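Local coordinates for protein beta-glucosidase (Chaetomella raphigera, PDB 6JXG) that probably hydrolyses terminal, non-reducing beta-D-glucosyl residues with release of beta-D-glucose, as a secreted family 3 glycosidase of cellulose breakdown, at residues N68-T81 with P316-A330. Residues are numbered along the deposited sequence; the frame is centred on the assembly and turned at random.
With NAG (2-acetamido-2-deoxy-beta-D-glucopyranose), chain B.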
loop_
_atom_site.group_PDB
_atom_site.type_symbol
_atom_site.label_atom_id
_atom_site.label_comp_id
_atom_site.label_asym_id
_atom_site.label_seq_id
_atom_site.Cartn_x
_atom_site.Cartn_y
_atom_site.Cartn_z
ATOM N N ASN A 68 -9.961 18.776 9.183
ATOM C CA ASN A 68 -9.226 18.575 10.453
ATOM C C ASN A 68 -8.943 17.109 10.689
ATOM O O ASN A 68 -9.105 16.615 11.784
ATOM C CB ASN A 68 -10.016 19.115 11.620
ATOM C CG ASN A 68 -9.725 20.549 11.887
ATOM O OD1 ASN A 68 -8.597 21.033 11.649
ATOM N ND2 ASN A 68 -10.734 21.267 12.351
ATOM N N VAL A 69 -8.431 16.462 9.634
ATOM C CA VAL A 69 -7.910 15.125 9.745
ATOM C C VAL A 69 -6.435 15.137 9.226
ATOM O O VAL A 69 -5.965 16.109 8.674
ATOM C CB VAL A 69 -8.754 14.132 8.914
ATOM C CG1 VAL A 69 -10.201 14.182 9.340
ATOM C CG2 VAL A 69 -8.631 14.416 7.430
ATOM N N THR A 70 -5.737 14.050 9.439
ATOM C CA THR A 70 -4.348 13.926 9.013
ATOM C C THR A 70 -4.285 13.318 7.603
ATOM O O THR A 70 -4.913 12.306 7.331
ATOM C CB THR A 70 -3.558 13.040 10.003
ATOM O OG1 THR A 70 -3.565 13.680 11.289
ATOM C CG2 THR A 70 -2.087 12.851 9.602
ATOM N N ALA A 71 -3.425 13.880 6.763
ATOM C CA ALA A 71 -3.148 13.321 5.458
ATOM C C ALA A 71 -1.804 12.548 5.578
ATOM O O ALA A 71 -0.725 13.138 5.543
ATOM C CB ALA A 71 -3.105 14.407 4.395
ATOM N N PHE A 72 -1.915 11.258 5.894
ATOM C CA PHE A 72 -0.783 10.424 6.133
ATOM C C PHE A 72 -0.055 10.147 4.818
ATOM O O PHE A 72 -0.606 10.331 3.745
ATOM C CB PHE A 72 -1.188 9.097 6.754
ATOM C CG PHE A 72 -1.794 9.194 8.156
ATOM C CD1 PHE A 72 -1.005 9.266 9.285
ATOM C CD2 PHE A 72 -3.157 9.293 8.313
ATOM C CE1 PHE A 72 -1.609 9.373 10.542
ATOM C CE2 PHE A 72 -3.744 9.377 9.561
ATOM C CZ PHE A 72 -2.934 9.449 10.671
ATOM N N PRO A 73 1.204 9.707 4.886
ATOM C CA PRO A 73 1.908 9.214 3.705
ATOM C C PRO A 73 1.157 8.081 3.021
ATOM O O PRO A 73 0.358 7.327 3.652
ATOM C CB PRO A 73 3.228 8.692 4.272
ATOM C CG PRO A 73 3.450 9.461 5.515
ATOM C CD PRO A 73 2.076 9.768 6.070
ATOM N N THR A 74 1.397 7.968 1.748
ATOM C CA THR A 74 0.825 6.895 0.895
ATOM C C THR A 74 1.255 5.532 1.364
ATOM O O THR A 74 2.292 5.369 2.031
ATOM C CB THR A 74 1.238 7.074 -0.556
ATOM O OG1 THR A 74 2.649 7.003 -0.640
ATOM C CG2 THR A 74 0.762 8.442 -1.088
ATOM N N GLY A 75 0.487 4.529 0.981
ATOM C CA GLY A 75 0.852 3.152 1.218
ATOM C C GLY A 75 2.267 2.845 0.777
ATOM O O GLY A 75 3.014 2.194 1.479
ATOM N N ILE A 76 2.641 3.297 -0.412
ATOM C CA ILE A 76 3.894 2.845 -1.000
ATOM C C ILE A 76 5.041 3.502 -0.279
ATOM O O ILE A 76 6.120 2.858 -0.154
ATOM C CB ILE A 76 3.935 3.057 -2.551
ATOM C CG1 ILE A 76 5.071 2.262 -3.209
ATOM C CG2 ILE A 76 4.053 4.539 -2.910
ATOM C CD1 ILE A 76 4.979 0.761 -3.039
ATOM N N GLN A 77 4.850 4.756 0.157
ATOM C CA GLN A 77 5.836 5.462 1.040
ATOM C C GLN A 77 5.996 4.756 2.351
ATOM O O GLN A 77 7.132 4.608 2.855
ATOM C CB GLN A 77 5.447 6.925 1.311
ATOM C CG GLN A 77 6.511 7.720 2.157
ATOM C CD GLN A 77 7.624 8.082 1.221
ATOM O OE1 GLN A 77 7.426 7.917 0.040
ATOM N NE2 GLN A 77 8.724 8.675 1.710
ATOM N N THR A 78 4.879 4.287 2.896
ATOM C CA THR A 78 4.863 3.505 4.145
ATOM C C THR A 78 5.658 2.181 3.983
ATOM O O THR A 78 6.490 1.829 4.836
ATOM C CB THR A 78 3.398 3.315 4.573
ATOM O OG1 THR A 78 2.831 4.592 4.791
ATOM C CG2 THR A 78 3.272 2.480 5.783
ATOM N N ALA A 79 5.424 1.481 2.874
ATOM C CA ALA A 79 6.200 0.243 2.571
ATOM C C ALA A 79 7.646 0.533 2.426
ATOM O O ALA A 79 8.469 -0.265 2.912
ATOM C CB ALA A 79 5.691 -0.502 1.372
ATOM N N SER A 80 7.985 1.679 1.832
ATOM C CA SER A 80 9.364 2.083 1.593
ATOM C C SER A 80 10.220 2.288 2.836
ATOM O O SER A 80 11.465 2.337 2.745
ATOM C CB SER A 80 9.485 3.321 0.688
ATOM O OG SER A 80 8.804 3.127 -0.581
ATOM N N THR A 81 9.553 2.416 4.004
ATOM C CA THR A 81 10.280 2.471 5.266
ATOM C C THR A 81 10.801 1.170 5.710
ATOM O O THR A 81 11.697 1.166 6.554
ATOM C CB THR A 81 9.384 2.954 6.437
ATOM O OG1 THR A 81 8.433 1.899 6.749
ATOM C CG2 THR A 81 8.724 4.265 6.043
ATOM N N PRO A 316 -15.400 16.895 15.083
ATOM C CA PRO A 316 -14.327 17.445 15.924
ATOM C C PRO A 316 -12.946 17.419 15.208
ATOM O O PRO A 316 -12.768 16.711 14.155
ATOM C CB PRO A 316 -14.341 16.522 17.079
ATOM C CG PRO A 316 -14.735 15.230 16.513
ATOM C CD PRO A 316 -15.785 15.557 15.509
ATOM N N ASN A 317 -11.980 18.138 15.765
ATOM C CA ASN A 317 -10.650 18.089 15.191
ATOM C C ASN A 317 -10.021 16.835 15.750
ATOM O O ASN A 317 -9.866 16.733 16.958
ATOM C CB ASN A 317 -9.870 19.301 15.559
ATOM C CG ASN A 317 -8.372 19.142 15.312
ATOM O OD1 ASN A 317 -7.936 18.443 14.426
ATOM N ND2 ASN A 317 -7.605 19.882 16.054
ATOM N N VAL A 318 -9.733 15.871 14.896
ATOM C CA VAL A 318 -9.227 14.584 15.379
ATOM C C VAL A 318 -7.719 14.385 15.123
ATOM O O VAL A 318 -7.237 13.285 15.277
ATOM C CB VAL A 318 -10.062 13.421 14.773
ATOM C CG1 VAL A 318 -11.547 13.514 15.141
ATOM C CG2 VAL A 318 -9.943 13.360 13.283
ATOM N N GLN A 319 -6.987 15.401 14.713
ATOM C CA GLN A 319 -5.574 15.235 14.312
ATOM C C GLN A 319 -4.671 14.738 15.416
ATOM O O GLN A 319 -3.692 14.066 15.137
ATOM C CB GLN A 319 -4.988 16.515 13.792
ATOM C CG GLN A 319 -5.668 16.949 12.486
ATOM C CD GLN A 319 -5.084 18.243 11.983
ATOM O OE1 GLN A 319 -3.945 18.290 11.578
ATOM N NE2 GLN A 319 -5.866 19.322 12.062
ATOM N N ALA A 320 -4.987 15.119 16.646
ATOM C CA ALA A 320 -4.226 14.686 17.789
ATOM C C ALA A 320 -2.713 14.937 17.500
ATOM O O ALA A 320 -2.379 15.999 16.983
ATOM C CB ALA A 320 -4.574 13.233 18.116
ATOM N N ASP A 321 -1.837 13.991 17.843
ATOM C CA ASP A 321 -0.398 14.098 17.641
ATOM C C ASP A 321 0.028 13.262 16.422
ATOM O O ASP A 321 1.186 12.841 16.302
ATOM C CB ASP A 321 0.352 13.624 18.924
ATOM C CG ASP A 321 0.019 12.207 19.305
ATOM O OD1 ASP A 321 0.786 11.644 20.081
ATOM O OD2 ASP A 321 -0.957 11.618 18.830
ATOM N N HIS A 322 -0.919 13.019 15.508
ATOM C CA HIS A 322 -0.643 12.081 14.386
ATOM C C HIS A 322 0.321 12.589 13.356
ATOM O O HIS A 322 0.789 11.812 12.513
ATOM C CB HIS A 322 -1.967 11.669 13.732
ATOM C CG HIS A 322 -2.897 10.979 14.680
ATOM N ND1 HIS A 322 -4.277 11.137 14.624
ATOM C CD2 HIS A 322 -2.652 10.177 15.747
ATOM C CE1 HIS A 322 -4.830 10.419 15.580
ATOM N NE2 HIS A 322 -3.874 9.844 16.283
ATOM N N LYS A 323 0.664 13.886 13.401
ATOM C CA LYS A 323 1.688 14.372 12.489
ATOM C C LYS A 323 3.040 13.739 12.768
ATOM O O LYS A 323 3.959 13.793 11.941
ATOM C CB LYS A 323 1.779 15.903 12.507
ATOM C CG LYS A 323 2.430 16.485 13.734
ATOM C CD LYS A 323 2.498 17.993 13.633
ATOM C CE LYS A 323 3.410 18.424 14.767
ATOM N NZ LYS A 323 3.657 19.861 14.803
ATOM N N GLN A 324 3.200 13.158 13.939
ATOM C CA GLN A 324 4.557 12.649 14.343
ATOM C C GLN A 324 4.896 11.424 13.490
ATOM O O GLN A 324 5.955 11.340 12.799
ATOM C CB GLN A 324 4.546 12.398 15.879
ATOM C CG GLN A 324 4.268 13.788 16.512
ATOM C CD GLN A 324 4.256 13.843 18.034
ATOM O OE1 GLN A 324 4.480 12.859 18.713
ATOM N NE2 GLN A 324 4.031 15.054 18.558
ATOM N N VAL A 325 3.958 10.488 13.455
ATOM C CA VAL A 325 4.177 9.302 12.607
ATOM C C VAL A 325 4.142 9.695 11.140
ATOM O O VAL A 325 4.883 9.138 10.378
ATOM C CB VAL A 325 3.193 8.141 12.925
ATOM C CG1 VAL A 325 1.786 8.460 12.498
ATOM C CG2 VAL A 325 3.670 6.875 12.212
ATOM N N ALA A 326 3.332 10.685 10.760
ATOM C CA ALA A 326 3.335 11.170 9.392
ATOM C C ALA A 326 4.756 11.695 8.969
ATOM O O ALA A 326 5.289 11.358 7.903
ATOM C CB ALA A 326 2.230 12.175 9.156
ATOM N N ARG A 327 5.380 12.468 9.846
ATOM C CA ARG A 327 6.728 12.932 9.600
ATOM C C ARG A 327 7.740 11.801 9.580
ATOM O O ARG A 327 8.643 11.773 8.741
ATOM C CB ARG A 327 7.141 13.980 10.628
ATOM C CG ARG A 327 8.465 14.664 10.230
ATOM C CD ARG A 327 8.773 15.714 11.241
ATOM N NE ARG A 327 10.076 16.323 10.961
ATOM C CZ ARG A 327 10.413 17.530 11.387
ATOM N NH1 ARG A 327 9.548 18.272 12.068
ATOM N NH2 ARG A 327 11.621 18.013 11.130
ATOM N N ALA A 328 7.638 10.843 10.505
ATOM C CA ALA A 328 8.614 9.791 10.577
ATOM C C ALA A 328 8.608 8.920 9.299
ATOM O O ALA A 328 9.672 8.551 8.803
ATOM C CB ALA A 328 8.419 8.944 11.828
ATOM N N ILE A 329 7.429 8.659 8.740
ATOM C CA ILE A 329 7.342 7.933 7.458
ATOM C C ILE A 329 7.754 8.765 6.253
ATOM O O ILE A 329 8.406 8.230 5.348
ATOM C CB ILE A 329 5.922 7.339 7.309
ATOM C CG1 ILE A 329 5.713 6.265 8.395
ATOM C CG2 ILE A 329 5.683 6.819 5.893
ATOM C CD1 ILE A 329 4.330 5.785 8.578
ATOM N N ALA A 330 7.413 10.056 6.218
ATOM C CA ALA A 330 7.874 10.955 5.162
ATOM C C ALA A 330 9.385 10.984 5.154
ATOM O O ALA A 330 10.002 11.038 4.098
ATOM C CB ALA A 330 7.365 12.358 5.362
HETATM C C1 NAG B . -10.556 22.656 12.690
HETATM C C2 NAG B . -11.735 23.582 12.400
HETATM C C3 NAG B . -11.450 24.933 13.029
HETATM C C4 NAG B . -11.273 24.720 14.517
HETATM C C5 NAG B . -10.034 23.850 14.646
HETATM C C6 NAG B . -9.528 23.601 16.060
HETATM C C7 NAG B . -12.970 23.252 10.330
HETATM C C8 NAG B . -13.070 23.446 8.847
HETATM N N2 NAG B . -11.923 23.746 10.967
HETATM O O3 NAG B . -12.567 25.751 12.785
HETATM O O4 NAG B . -11.123 25.970 15.160
HETATM O O5 NAG B . -10.381 22.606 14.101
HETATM O O6 NAG B . -10.696 23.268 16.768
HETATM O O7 NAG B . -13.846 22.654 10.934
HETATM O O HOH W 1 -2.367 16.098 11.655
#
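Ile329 drives its CG2 branch against the ring of Pro73, 3.5 Å from CG, a tight fit; CG2 is anti to the backbone N (chi1 of CG1 -66°), which turns this methyl to the proline, and Thr78 OG1 and Thr81 CG2 also touch it. Pro73 CD rests 3.9 Å from Ala326 CB. Further along, Phe72 meets Val325 CG1 with the ring edge at CE1, and Thr70 CG2 covers one ring face, 3.5 Å above its centre. At the glycan end, where Asn68 ND2 carries the N-linked NAG, Val318 N donates to Asn68 O (3.3 Å), nearly in line with the carbonyl. Gln319 sets CG against the Asn68 carbonyl, crosses the Asn68 side chain at about a right angle and brings NE2 3.2 Å from Asn68 OD1, their amide planes 24° apart. Asn317 OD1 takes Gln319 N and NE2 from opposite faces, the former bond closing an Asx turn. A water donates to both Thr70 OG1 and Gln319 OE1, bridging the segments. Shortening Gln319 to an alanine is likely to cost this water one acceptor and Asn317 OD1 its side-chain donor, opening a gap beside Asn68. Behind this layer, OE2 of Glu97 in helix 84-100 is hydrogen-bonded to both Thr70 OG1 and His322 ND1, and Thr74 OG1 caps helix 75-79 through Gln77 N. The contact thus packs a loop and short helix of the family 3 N-terminal, TIM-barrel-related region against helix 323-332 and its preceding loop, leading into strand 335-339 of the second domain's sheet.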